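Local coordinates for protein helix-turn-helix transcriptional regulator (Pseudomonas aeruginosa, PDB 5XHX) that probably binds DNA and regulates transcription as a LuxR-family regulator, this chain being its N-terminal ligand-binding domain without the DNA-binding part, at residues A47-D52 with G137-C142; D52-I57 with R76-L81; L83-Y88 with T113-T118. All coordinates share one frame; numbering follows the deposited sequence.

Interaction 1 of 3, residues A47-D52 with G137-C142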
ATOM      1  N   ALA A  47       6.048 -11.244  12.916  1.00 26.28           N
ATOM      2  CA  ALA A  47       6.649  -9.969  12.553  1.00 29.48           C
ATOM      3  C   ALA A  47       7.335  -9.381  13.780  1.00 25.90           C
ATOM      4  O   ALA A  47       6.735  -9.318  14.858  1.00 29.75           O
ATOM      5  CB  ALA A  47       5.603  -8.993  11.999  1.00 26.93           C
ATOM      6  N   LEU A  48       8.580  -8.943  13.617  1.00 22.90           N
ATOM      7  CA  LEU A  48       9.368  -8.502  14.762  1.00 25.87           C
ATOM      8  C   LEU A  48      10.452  -7.538  14.300  1.00 26.07           C
ATOM      9  O   LEU A  48      10.819  -7.499  13.123  1.00 28.26           O
ATOM     10  CB  LEU A  48       9.981  -9.703  15.521  1.00 25.65           C
ATOM     11  CG  LEU A  48      11.033 -10.643  14.903  1.00 27.04           C
ATOM     12  CD1 LEU A  48      11.527 -11.685  15.953  1.00 24.58           C
ATOM     13  CD2 LEU A  48      10.502 -11.393  13.655  1.00 27.05           C
ATOM     14  N   ILE A  49      10.982  -6.774  15.253  1.00 25.66           N
ATOM     15  CA  ILE A  49      12.090  -5.867  14.995  1.00 24.29           C
ATOM     16  C   ILE A  49      13.287  -6.328  15.814  1.00 30.60           C
ATOM     17  O   ILE A  49      13.215  -6.393  17.049  1.00 27.28           O
ATOM     18  CB  ILE A  49      11.719  -4.411  15.314  1.00 28.33           C
ATOM     19  CG1 ILE A  49      10.524  -3.976  14.441  1.00 28.98           C
ATOM     20  CG2 ILE A  49      12.924  -3.502  15.115  1.00 25.64           C
ATOM     21  CD1 ILE A  49       9.940  -2.586  14.829  1.00 29.84           C
ATOM     22  N   PHE A  50      14.366  -6.689  15.121  1.00 27.97           N
ATOM     23  CA  PHE A  50      15.646  -6.970  15.746  1.00 28.45           C
ATOM     24  C   PHE A  50      16.429  -5.668  15.917  1.00 32.77           C
ATOM     25  O   PHE A  50      16.256  -4.706  15.157  1.00 28.30           O
ATOM     26  CB  PHE A  50      16.468  -7.942  14.892  1.00 26.00           C
ATOM     27  CG  PHE A  50      15.917  -9.343  14.824  1.00 28.39           C
ATOM     28  CD1 PHE A  50      15.520 -10.016  15.966  1.00 25.83           C
ATOM     29  CD2 PHE A  50      15.826 -10.000  13.598  1.00 28.18           C
ATOM     30  CE1 PHE A  50      15.043 -11.332  15.893  1.00 26.02           C
ATOM     31  CE2 PHE A  50      15.346 -11.306  13.510  1.00 27.21           C
ATOM     32  CZ  PHE A  50      14.963 -11.985  14.652  1.00 26.12           C
ATOM     33  N   SER A  51      17.310  -5.653  16.910  1.00 27.66           N
ATOM     34  CA  SER A  51      18.137  -4.488  17.196  1.00 30.91           C
ATOM     35  C   SER A  51      19.296  -4.938  18.074  1.00 34.80           C
ATOM     36  O   SER A  51      19.553  -6.138  18.222  1.00 30.84           O
ATOM     37  CB  SER A  51      17.319  -3.384  17.870  1.00 31.83           C
ATOM     38  OG  SER A  51      17.043  -3.721  19.225  1.00 31.61           O
ATOM     39  N   ASP A  52      19.994  -3.971  18.671  1.00 31.48           N
ATOM     40  CA  ASP A  52      21.029  -4.296  19.644  1.00 37.25           C
ATOM     41  C   ASP A  52      20.462  -4.559  21.037  1.00 31.98           C
ATOM     42  O   ASP A  52      21.234  -4.872  21.946  1.00 35.86           O
ATOM     43  CB  ASP A  52      22.083  -3.186  19.704  1.00 38.46           C
ATOM     44  CG  ASP A  52      22.944  -3.124  18.454  1.00 41.67           C
ATOM     45  OD1 ASP A  52      22.988  -4.114  17.682  1.00 48.42           O
ATOM     46  OD2 ASP A  52      23.582  -2.077  18.237  1.00 53.14           O
ATOM     47  N   GLY A 137      20.123   2.592  11.357  1.00 48.11           N
ATOM     48  CA  GLY A 137      21.425   1.981  11.535  1.00 49.95           C
ATOM     49  C   GLY A 137      21.431   0.802  12.486  1.00 52.47           C
ATOM     50  O   GLY A 137      22.385   0.014  12.468  1.00 48.59           O
ATOM     51  N   GLU A 138      20.398   0.657  13.316  1.00 40.61           N
ATOM     52  CA  GLU A 138      20.402  -0.420  14.302  1.00 47.09           C
ATOM     53  C   GLU A 138      19.241  -1.398  14.178  1.00 36.54           C
ATOM     54  O   GLU A 138      19.403  -2.565  14.539  1.00 39.07           O
ATOM     55  CB  GLU A 138      20.397   0.150  15.729  1.00 48.56           C
ATOM     56  CG  GLU A 138      20.536  -0.929  16.822  1.00 45.39           C
ATOM     57  CD  GLU A 138      19.938  -0.500  18.146  1.00 46.95           C
ATOM     58  OE1 GLU A 138      19.627  -1.381  18.987  1.00 46.36           O
ATOM     59  OE2 GLU A 138      19.766   0.723  18.345  1.00 55.45           O
ATOM     60  N   ARG A 139      18.082  -0.968  13.700  1.00 27.15           N
ATOM     61  CA  ARG A 139      16.889  -1.794  13.767  1.00 28.75           C
ATOM     62  C   ARG A 139      16.603  -2.438  12.415  1.00 31.81           C
ATOM     63  O   ARG A 139      16.906  -1.871  11.360  1.00 31.88           O
ATOM     64  CB  ARG A 139      15.701  -0.963  14.245  1.00 31.40           C
ATOM     65  CG  ARG A 139      15.867  -0.467  15.688  1.00 33.48           C
ATOM     66  CD  ARG A 139      14.658   0.341  16.110  1.00 32.45           C
ATOM     67  NE  ARG A 139      14.467   1.435  15.174  1.00 38.57           N
ATOM     68  CZ  ARG A 139      13.282   1.883  14.772  1.00 38.50           C
ATOM     69  NH1 ARG A 139      12.163   1.323  15.222  1.00 36.96           N
ATOM     70  NH2 ARG A 139      13.226   2.880  13.901  1.00 39.47           N
ATOM     71  N   THR A 140      16.050  -3.653  12.459  1.00 26.11           N
ATOM     72  CA  THR A 140      15.686  -4.406  11.261  1.00 26.64           C
ATOM     73  C   THR A 140      14.285  -4.962  11.455  1.00 30.80           C
ATOM     74  O   THR A 140      14.056  -5.773  12.363  1.00 26.71           O
ATOM     75  CB  THR A 140      16.662  -5.553  10.982  1.00 27.49           C
ATOM     76  OG1 THR A 140      18.008  -5.072  11.025  1.00 29.93           O
ATOM     77  CG2 THR A 140      16.397  -6.161   9.591  1.00 26.50           C
ATOM     78  N   LEU A 141      13.350  -4.528  10.612  1.00 25.52           N
ATOM     79  CA  LEU A 141      12.003  -5.088  10.619  1.00 25.89           C
ATOM     80  C   LEU A 141      11.985  -6.393   9.828  1.00 26.20           C
ATOM     81  O   LEU A 141      12.445  -6.445   8.684  1.00 24.82           O
ATOM     82  CB  LEU A 141      11.003  -4.088  10.034  1.00 29.24           C
ATOM     83  CG  LEU A 141       9.577  -4.569   9.754  1.00 29.24           C
ATOM     84  CD1 LEU A 141       8.870  -4.964  11.057  1.00 24.24           C
ATOM     85  CD2 LEU A 141       8.771  -3.474   9.060  1.00 25.91           C
ATOM     86  N   CYS A 142      11.443  -7.450  10.428  1.00 25.20           N
ATOM     87  CA  CYS A 142      11.520  -8.768   9.810  1.00 25.00           C
ATOM     88  C   CYS A 142      10.154  -9.424   9.791  1.00 24.70           C
ATOM     89  O   CYS A 142       9.405  -9.363  10.773  1.00 26.27           O
ATOM     90  CB  CYS A 142      12.499  -9.674  10.547  1.00 27.65           C
ATOM     91  SG  CYS A 142      14.172  -9.035  10.568  1.00 27.37           S
TER
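E138 OE1 accepts the backbone N-H of D52 at 2.6 Å, using the anti lone pair, the one away from OE2. The bond lies just past the ends of two adjacent antiparallel strands, 44-50 and 140-147, inside the five-stranded sheet of the ligand-binding domain; the axes of segments 47-50 and 140-142 approach to 4.7 Å at 160°. CG of E138 stands anti to its backbone N (chi1 -175°), and the extended chain beyond it carries the carboxylate to D52. D52 OD2 is 4.1 Å from E138 OE1, a like-charge proximity that the salt bridge of R92 NH1 with D52 OD1 probably eases; the same NH1 bonds to the backbone oxygen E138 O.

L48 with C142 and F50 with T140 are hydrogen-bonded pairs, each with two N-H...O bonds. I49 with L141 is the non-hydrogen-bonded pair between them, and there I49 CA approaches T140 O at 3.3 Å. On that pair's face of the sheet, I49 CG1 meets L141 CD1 at 3.9 Å. The opposite face carries L48, F50, T140 and C142. L48 CG sits above the F50 ring, offset toward its rim, while C142 SG approaches the ring obliquely, 3.6 Å from F50 CD2.

Interaction 2 of 3, residues D52-I57 with R76-L81; sequences DSSPLI and RYITGL
I78 meets S54, P55 and I57 with successive atoms of its side chain, packing the C-terminal turn of helix 72-81 against the connection and edge strand of the beta hairpin formed by strands 44-50 and 56-60. From its CB, the CG2 branch stands anti to the backbone N and rests 3.9 Å from S54 CB and equally near P55 O. The other branch, placed by CG1 anti to the carbonyl carbon (chi1 -69°), continues to I57: CG1 passes I57 CG1 at 4.1 Å, and CD1 comes to 3.8 Å from that same atom.

Y77 adds a second apolar contact. Its CE2 lies 4.1 Å from P55 CG, with I57 CD1 a little farther off, and both carbons reach the ring obliquely. Outside the two segments its hydroxyl bonds to D85 OD2 and its ring stacks with Y119. The helix contains a wider pi-type turn at its end: L81 N bonds to R76 O, five residues back, at 3.0 Å.

A single hydrogen bond joins the two segments. S54 OG donates to I78 O at 3.1 Å, approaching from above the carbonyl plane by 42°, while P55 CD lies 3.5 Å from the same oxygen.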
ATOM      1  N   ASP A  52      19.994  -3.971  18.671  1.00 31.48           N
ATOM      2  CA  ASP A  52      21.029  -4.296  19.644  1.00 37.25           C
ATOM      3  C   ASP A  52      20.462  -4.559  21.037  1.00 31.98           C
ATOM      4  O   ASP A  52      21.234  -4.872  21.946  1.00 35.86           O
ATOM      5  CB  ASP A  52      22.083  -3.186  19.704  1.00 38.46           C
ATOM      6  CG  ASP A  52      22.944  -3.124  18.454  1.00 41.67           C
ATOM      7  OD1 ASP A  52      22.988  -4.114  17.682  1.00 48.42           O
ATOM      8  OD2 ASP A  52      23.582  -2.077  18.237  1.00 53.14           O
ATOM      9  N   SER A  53      19.145  -4.447  21.227  1.00 29.77           N
ATOM     10  CA  SER A  53      18.524  -4.928  22.458  1.00 35.22           C
ATOM     11  C   SER A  53      17.542  -6.067  22.178  1.00 31.31           C
ATOM     12  O   SER A  53      17.628  -6.719  21.132  1.00 32.13           O
ATOM     13  CB  SER A  53      17.842  -3.772  23.201  1.00 34.81           C
ATOM     14  OG  SER A  53      16.886  -3.110  22.386  1.00 43.50           O
ATOM     15  N   SER A  54      16.632  -6.334  23.115  1.00 29.47           N
ATOM     16  CA  SER A  54      15.693  -7.442  22.965  1.00 30.62           C
ATOM     17  C   SER A  54      14.846  -7.254  21.710  1.00 29.59           C
ATOM     18  O   SER A  54      14.496  -6.115  21.374  1.00 25.41           O
ATOM     19  CB  SER A  54      14.758  -7.537  24.176  1.00 30.88           C
ATOM     20  OG  SER A  54      15.394  -8.166  25.276  1.00 43.17           O
ATOM     21  N   PRO A  55      14.477  -8.340  21.024  1.00 29.07           N
ATOM     22  CA  PRO A  55      13.540  -8.232  19.893  1.00 29.64           C
ATOM     23  C   PRO A  55      12.184  -7.735  20.350  1.00 34.00           C
ATOM     24  O   PRO A  55      11.678  -8.136  21.401  1.00 30.68           O
ATOM     25  CB  PRO A  55      13.425  -9.672  19.372  1.00 30.63           C
ATOM     26  CG  PRO A  55      14.601 -10.405  19.945  1.00 35.06           C
ATOM     27  CD  PRO A  55      14.928  -9.721  21.246  1.00 27.73           C
ATOM     28  N   LEU A  56      11.579  -6.886  19.528  1.00 29.34           N
ATOM     29  CA  LEU A  56      10.216  -6.418  19.740  1.00 33.75           C
ATOM     30  C   LEU A  56       9.294  -7.207  18.814  1.00 35.12           C
ATOM     31  O   LEU A  56       9.365  -7.071  17.584  1.00 32.67           O
ATOM     32  CB  LEU A  56      10.124  -4.916  19.482  1.00 32.43           C
ATOM     33  CG  LEU A  56       8.748  -4.264  19.603  1.00 41.42           C
ATOM     34  CD1 LEU A  56       8.125  -4.538  20.977  1.00 45.11           C
ATOM     35  CD2 LEU A  56       8.870  -2.762  19.365  1.00 40.22           C
ATOM     36  N   ILE A  57       8.441  -8.037  19.399  1.00 30.33           N
ATOM     37  CA  ILE A  57       7.496  -8.843  18.640  1.00 33.93           C
ATOM     38  C   ILE A  57       6.269  -7.989  18.358  1.00 34.98           C
ATOM     39  O   ILE A  57       5.550  -7.595  19.282  1.00 30.81           O
ATOM     40  CB  ILE A  57       7.108 -10.116  19.405  1.00 35.81           C
ATOM     41  CG1 ILE A  57       8.360 -10.885  19.845  1.00 38.26           C
ATOM     42  CG2 ILE A  57       6.170 -10.983  18.560  1.00 36.62           C
ATOM     43  CD1 ILE A  57       9.058 -11.604  18.732  1.00 38.90           C
ATOM     44  N   ARG A  76      11.369 -16.473  26.798  1.00 31.12           N
ATOM     45  CA  ARG A  76      12.728 -16.991  26.661  1.00 33.15           C
ATOM     46  C   ARG A  76      13.371 -16.522  25.365  1.00 33.13           C
ATOM     47  O   ARG A  76      14.567 -16.194  25.333  1.00 27.29           O
ATOM     48  CB  ARG A  76      12.740 -18.519  26.713  1.00 34.72           C
ATOM     49  CG  ARG A  76      12.388 -19.126  28.073  1.00 41.27           C
ATOM     50  CD  ARG A  76      13.047 -20.493  28.203  1.00 42.74           C
ATOM     51  NE  ARG A  76      14.489 -20.346  28.348  1.00 44.56           N
ATOM     52  CZ  ARG A  76      15.385 -21.275  28.039  1.00 46.57           C
ATOM     53  NH1 ARG A  76      14.999 -22.451  27.542  1.00 39.81           N
ATOM     54  NH2 ARG A  76      16.675 -21.019  28.221  1.00 43.06           N
ATOM     55  N   TYR A  77      12.610 -16.541  24.270  1.00 28.92           N
ATOM     56  CA  TYR A  77      13.135 -16.016  23.018  1.00 30.09           C
ATOM     57  C   TYR A  77      13.574 -14.570  23.197  1.00 25.27           C
ATOM     58  O   TYR A  77      14.719 -14.212  22.904  1.00 28.44           O
ATOM     59  CB  TYR A  77      12.075 -16.139  21.906  1.00 30.61           C
ATOM     60  CG  TYR A  77      12.594 -15.673  20.569  1.00 28.53           C
ATOM     61  CD1 TYR A  77      13.361 -16.506  19.775  1.00 27.75           C
ATOM     62  CD2 TYR A  77      12.336 -14.400  20.117  1.00 29.65           C
ATOM     63  CE1 TYR A  77      13.849 -16.090  18.559  1.00 28.97           C
ATOM     64  CE2 TYR A  77      12.827 -13.963  18.888  1.00 29.87           C
ATOM     65  CZ  TYR A  77      13.579 -14.807  18.119  1.00 27.77           C
ATOM     66  OH  TYR A  77      14.081 -14.381  16.909  1.00 27.45           O
ATOM     67  N   ILE A  78      12.680 -13.738  23.727  1.00 25.10           N
ATOM     68  CA  ILE A  78      12.945 -12.307  23.834  1.00 31.53           C
ATOM     69  C   ILE A  78      14.137 -12.017  24.750  1.00 37.12           C
ATOM     70  O   ILE A  78      14.940 -11.111  24.474  1.00 31.78           O
ATOM     71  CB  ILE A  78      11.670 -11.586  24.294  1.00 31.90           C
ATOM     72  CG1 ILE A  78      10.616 -11.640  23.174  1.00 36.25           C
ATOM     73  CG2 ILE A  78      11.954 -10.147  24.698  1.00 38.20           C
ATOM     74  CD1 ILE A  78       9.286 -11.016  23.573  1.00 42.00           C
ATOM     75  N   THR A  79      14.287 -12.773  25.847  1.00 30.60           N
ATOM     76  CA  THR A  79      15.332 -12.439  26.821  1.00 30.88           C
ATOM     77  C   THR A  79      16.641 -13.171  26.565  1.00 29.68           C
ATOM     78  O   THR A  79      17.569 -13.048  27.374  1.00 34.28           O
ATOM     79  CB  THR A  79      14.874 -12.731  28.262  1.00 29.37           C
ATOM     80  OG1 THR A  79      14.638 -14.138  28.407  1.00 29.73           O
ATOM     81  CG2 THR A  79      13.617 -11.966  28.590  1.00 29.21           C
ATOM     82  N   GLY A  80      16.767 -13.910  25.465  1.00 29.16           N
ATOM     83  CA  GLY A  80      18.066 -14.499  25.203  1.00 29.59           C
ATOM     84  C   GLY A  80      18.185 -15.505  24.084  1.00 23.52           C
ATOM     85  O   GLY A  80      19.192 -15.517  23.375  1.00 25.72           O
ATOM     86  N   LEU A  81      17.188 -16.375  23.917  1.00 25.25           N
ATOM     87  CA  LEU A  81      17.303 -17.407  22.889  1.00 28.87           C
ATOM     88  C   LEU A  81      17.381 -16.819  21.478  1.00 23.99           C
ATOM     89  O   LEU A  81      17.956 -17.444  20.587  1.00 25.70           O
ATOM     90  CB  LEU A  81      16.126 -18.383  22.973  1.00 34.83           C
ATOM     91  CG  LEU A  81      16.174 -19.427  24.084  1.00 39.20           C
ATOM     92  CD1 LEU A  81      14.893 -20.262  24.042  1.00 37.67           C
ATOM     93  CD2 LEU A  81      17.408 -20.310  23.921  1.00 38.68           C
TER

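Interaction 3 of 3, residues L83-Y88 with T113-T118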
ATOM      1  N   LEU A  83      19.324 -14.743  20.468  1.00 26.94           N
ATOM      2  CA  LEU A  83      20.736 -14.614  20.120  1.00 26.33           C
ATOM      3  C   LEU A  83      21.238 -15.799  19.312  1.00 24.61           C
ATOM      4  O   LEU A  83      22.224 -15.668  18.575  1.00 27.71           O
ATOM      5  CB  LEU A  83      21.583 -14.447  21.390  1.00 28.58           C
ATOM      6  CG  LEU A  83      21.345 -13.115  22.109  1.00 29.28           C
ATOM      7  CD1 LEU A  83      22.015 -13.067  23.523  1.00 27.45           C
ATOM      8  CD2 LEU A  83      21.850 -11.978  21.217  1.00 25.06           C
ATOM      9  N   GLN A  84      20.607 -16.965  19.460  1.00 24.22           N
ATOM     10  CA  GLN A  84      20.954 -18.161  18.690  1.00 27.29           C
ATOM     11  C   GLN A  84      20.095 -18.310  17.436  1.00 29.64           C
ATOM     12  O   GLN A  84      20.228 -19.306  16.709  1.00 26.99           O
ATOM     13  CB  GLN A  84      20.791 -19.421  19.567  1.00 29.88           C
ATOM     14  CG  GLN A  84      21.607 -19.380  20.901  1.00 32.40           C
ATOM     15  CD  GLN A  84      21.015 -20.292  21.989  1.00 41.34           C
ATOM     16  OE1 GLN A  84      20.379 -21.314  21.691  1.00 38.73           O
ATOM     17  NE2 GLN A  84      21.244 -19.935  23.251  1.00 39.77           N
ATOM     18  N   ASP A  85      19.199 -17.365  17.185  1.00 26.53           N
ATOM     19  CA  ASP A  85      18.349 -17.446  16.003  1.00 23.80           C
ATOM     20  C   ASP A  85      19.181 -17.016  14.805  1.00 25.26           C
ATOM     21  O   ASP A  85      19.600 -15.851  14.730  1.00 24.77           O
ATOM     22  CB  ASP A  85      17.118 -16.564  16.177  1.00 25.63           C
ATOM     23  CG  ASP A  85      16.152 -16.629  14.976  1.00 27.10           C
ATOM     24  OD1 ASP A  85      16.519 -17.169  13.917  1.00 24.95           O
ATOM     25  OD2 ASP A  85      15.040 -16.082  15.103  1.00 23.33           O
ATOM     26  N   PRO A  86      19.441 -17.916  13.853  1.00 27.60           N
ATOM     27  CA  PRO A  86      20.215 -17.517  12.660  1.00 29.25           C
ATOM     28  C   PRO A  86      19.639 -16.298  11.947  1.00 25.11           C
ATOM     29  O   PRO A  86      20.389 -15.529  11.330  1.00 26.36           O
ATOM     30  CB  PRO A  86      20.189 -18.776  11.774  1.00 28.33           C
ATOM     31  CG  PRO A  86      19.116 -19.660  12.326  1.00 31.83           C
ATOM     32  CD  PRO A  86      18.983 -19.314  13.797  1.00 26.32           C
ATOM     33  N   PHE A  87      18.336 -16.060  12.068  1.00 22.26           N
ATOM     34  CA  PHE A  87      17.751 -14.897  11.409  1.00 26.30           C
ATOM     35  C   PHE A  87      18.047 -13.603  12.159  1.00 31.91           C
ATOM     36  O   PHE A  87      18.103 -12.532  11.535  1.00 24.30           O
ATOM     37  CB  PHE A  87      16.248 -15.102  11.233  1.00 27.30           C
ATOM     38  CG  PHE A  87      15.920 -16.080  10.137  1.00 26.81           C
ATOM     39  CD1 PHE A  87      15.902 -15.657   8.813  1.00 22.91           C
ATOM     40  CD2 PHE A  87      15.686 -17.424  10.416  1.00 27.57           C
ATOM     41  CE1 PHE A  87      15.614 -16.556   7.782  1.00 24.84           C
ATOM     42  CE2 PHE A  87      15.411 -18.337   9.374  1.00 26.81           C
ATOM     43  CZ  PHE A  87      15.374 -17.891   8.067  1.00 22.98           C
ATOM     44  N   TYR A  88      18.258 -13.667  13.478  1.00 25.38           N
ATOM     45  CA  TYR A  88      18.753 -12.478  14.173  1.00 26.98           C
ATOM     46  C   TYR A  88      20.185 -12.175  13.758  1.00 25.60           C
ATOM     47  O   TYR A  88      20.534 -11.025  13.488  1.00 26.73           O
ATOM     48  CB  TYR A  88      18.680 -12.642  15.687  1.00 25.63           C
ATOM     49  CG  TYR A  88      19.590 -11.644  16.389  1.00 25.67           C
ATOM     50  CD1 TYR A  88      19.242 -10.294  16.459  1.00 25.38           C
ATOM     51  CD2 TYR A  88      20.805 -12.035  16.926  1.00 25.55           C
ATOM     52  CE1 TYR A  88      20.060  -9.368  17.086  1.00 31.16           C
ATOM     53  CE2 TYR A  88      21.653 -11.098  17.568  1.00 30.68           C
ATOM     54  CZ  TYR A  88      21.261  -9.768  17.634  1.00 27.45           C
ATOM     55  OH  TYR A  88      22.046  -8.818  18.237  1.00 31.23           O
ATOM     56  N   THR A 113      21.855 -26.115  19.187  1.00 52.19           N
ATOM     57  CA  THR A 113      21.518 -25.011  20.078  1.00 49.75           C
ATOM     58  C   THR A 113      20.227 -25.310  20.831  1.00 41.84           C
ATOM     59  O   THR A 113      19.370 -26.067  20.364  1.00 44.55           O
ATOM     60  CB  THR A 113      21.363 -23.698  19.301  1.00 40.89           C
ATOM     61  OG1 THR A 113      20.237 -23.794  18.418  1.00 39.60           O
ATOM     62  CG2 THR A 113      22.622 -23.387  18.489  1.00 47.14           C
ATOM     63  N   GLU A 114      20.095 -24.712  22.015  1.00 44.42           N
ATOM     64  CA  GLU A 114      18.822 -24.795  22.722  1.00 46.42           C
ATOM     65  C   GLU A 114      17.696 -24.196  21.886  1.00 44.46           C
ATOM     66  O   GLU A 114      16.583 -24.737  21.848  1.00 43.23           O
ATOM     67  CB  GLU A 114      18.914 -24.096  24.072  1.00 41.11           C
ATOM     68  CG  GLU A 114      17.656 -24.235  24.916  1.00 43.97           C
ATOM     69  CD  GLU A 114      17.833 -23.643  26.302  1.00 51.95           C
ATOM     70  OE1 GLU A 114      18.892 -23.028  26.541  1.00 51.07           O
ATOM     71  OE2 GLU A 114      16.929 -23.799  27.151  1.00 50.86           O
ATOM     72  N   TYR A 115      17.973 -23.075  21.206  1.00 40.41           N
ATOM     73  CA  TYR A 115      16.973 -22.439  20.348  1.00 41.14           C
ATOM     74  C   TYR A 115      16.357 -23.447  19.369  1.00 33.91           C
ATOM     75  O   TYR A 115      15.133 -23.516  19.211  1.00 37.43           O
ATOM     76  CB  TYR A 115      17.611 -21.248  19.604  1.00 35.44           C
ATOM     77  CG  TYR A 115      16.699 -20.679  18.548  1.00 33.18           C
ATOM     78  CD1 TYR A 115      15.656 -19.839  18.906  1.00 31.48           C
ATOM     79  CD2 TYR A 115      16.844 -21.024  17.202  1.00 35.20           C
ATOM     80  CE1 TYR A 115      14.788 -19.341  17.970  1.00 31.00           C
ATOM     81  CE2 TYR A 115      15.968 -20.513  16.232  1.00 31.92           C
ATOM     82  CZ  TYR A 115      14.945 -19.660  16.647  1.00 30.73           C
ATOM     83  OH  TYR A 115      14.031 -19.132  15.774  1.00 34.61           O
ATOM     84  N   TYR A 116      17.192 -24.264  18.734  1.00 36.04           N
ATOM     85  CA  TYR A 116      16.696 -25.237  17.762  1.00 37.28           C
ATOM     86  C   TYR A 116      15.710 -26.222  18.392  1.00 46.16           C
ATOM     87  O   TYR A 116      14.659 -26.530  17.810  1.00 36.60           O
ATOM     88  CB  TYR A 116      17.878 -25.990  17.150  1.00 45.35           C
ATOM     89  CG  TYR A 116      17.513 -27.040  16.117  1.00 47.67           C
ATOM     90  CD1 TYR A 116      17.199 -26.677  14.818  1.00 48.53           C
ATOM     91  CD2 TYR A 116      17.510 -28.397  16.437  1.00 51.82           C
ATOM     92  CE1 TYR A 116      16.876 -27.630  13.858  1.00 52.09           C
ATOM     93  CE2 TYR A 116      17.189 -29.361  15.484  1.00 54.97           C
ATOM     94  CZ  TYR A 116      16.873 -28.968  14.198  1.00 57.47           C
ATOM     95  OH  TYR A 116      16.552 -29.904  13.241  1.00 57.13           O
ATOM     96  N   ASN A 117      16.027 -26.726  19.582  1.00 47.85           N
ATOM     97  CA  ASN A 117      15.246 -27.805  20.173  1.00 45.52           C
ATOM     98  C   ASN A 117      14.058 -27.319  20.976  1.00 46.52           C
ATOM     99  O   ASN A 117      13.188 -28.125  21.322  1.00 46.59           O
ATOM    100  CB  ASN A 117      16.138 -28.665  21.066  1.00 44.12           C
ATOM    101  CG  ASN A 117      17.150 -29.424  20.271  1.00 47.83           C
ATOM    102  OD1 ASN A 117      16.827 -30.445  19.659  1.00 51.38           O
ATOM    103  ND2 ASN A 117      18.382 -28.926  20.244  1.00 54.08           N
ATOM    104  N   THR A 118      13.990 -26.027  21.264  1.00 40.07           N
ATOM    105  CA  THR A 118      12.885 -25.518  22.057  1.00 43.96           C
ATOM    106  C   THR A 118      11.998 -24.623  21.195  1.00 44.87           C
ATOM    107  O   THR A 118      10.937 -25.057  20.728  1.00 41.38           O
ATOM    108  CB  THR A 118      13.434 -24.798  23.295  1.00 47.42           C
ATOM    109  OG1 THR A 118      14.297 -23.727  22.891  1.00 45.38           O
ATOM    110  CG2 THR A 118      14.254 -25.780  24.146  1.00 44.98           C
TER
HETATM  111  O   HOH W   1      20.925 -21.680  25.731  1.00 52.50           O
HETATM  112  O   HOH W   2      14.996 -19.319  13.494  1.00 30.42           O
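Q84 lays its CB against Y115 CB at 3.7 Å and extends its amide to the first turn of helix 114-123. There OE1 accepts from Y115 N at 3.0 Å; the N-H...O angle of 161° supports a nearly straight bond, although the donor is tilted from the amide carbonyl plane. Q84 NE2 donates to a water that in turn donates to E114 OE1. The other carboxylate oxygen of E114 forms a salt bridge with R76.

D85 follows, covering one face of the Y115 ring. Its CA makes a CH-pi contact, 4.0 Å from the ring centroid, and its CB is 3.8 Å from Y115 CZ. This is where two helix N-termini meet, each with its own N-cap. D85 caps helix 86-92 through F87 N to D85 OD1 at 2.8 Å; T113 caps the other helix through Y116 N to T113 OG1 at 3.1 Å, and the same hydroxyl bonds to F110 O. CG of D85 stands anti to its backbone N (chi1 -179°), 3.7 Å from Y115 CZ; the carboxylate and ring planes are 18° apart. OD1 also accepts from a second water, which accepts a hydrogen bond from the Y115 hydroxyl, while OD2 is taken up by Y77.

P86 then sets CD 4.1 Å from Y115 CE2. At F87, D85 OD1 and the second water both lie in plane at the ring's edge.

Following the chain from the N terminus, strand 44-50 opens interaction 1, which closes only when residues 137-142 return, 85 residues after D52. Interactions 2 and 3 both lie within that long loop, one after the other and without crossing: 52-57 closes on helix 72-81, then 83-88 closes on the start of helix 114-123. Interaction 1 joins sheet strands, interaction 2 ties an edge of that sheet to a helix, and interaction 3 ties helix to helix. Direct contacts bind the three: I49 N to L56 O between neighbouring strands, polar bonds from helix 72-81 to the N-cap of helix 86-92 and to helix 114-123, with Y77 CE1 lying against Y115 CE1, and F50 packing on F87 and Y88.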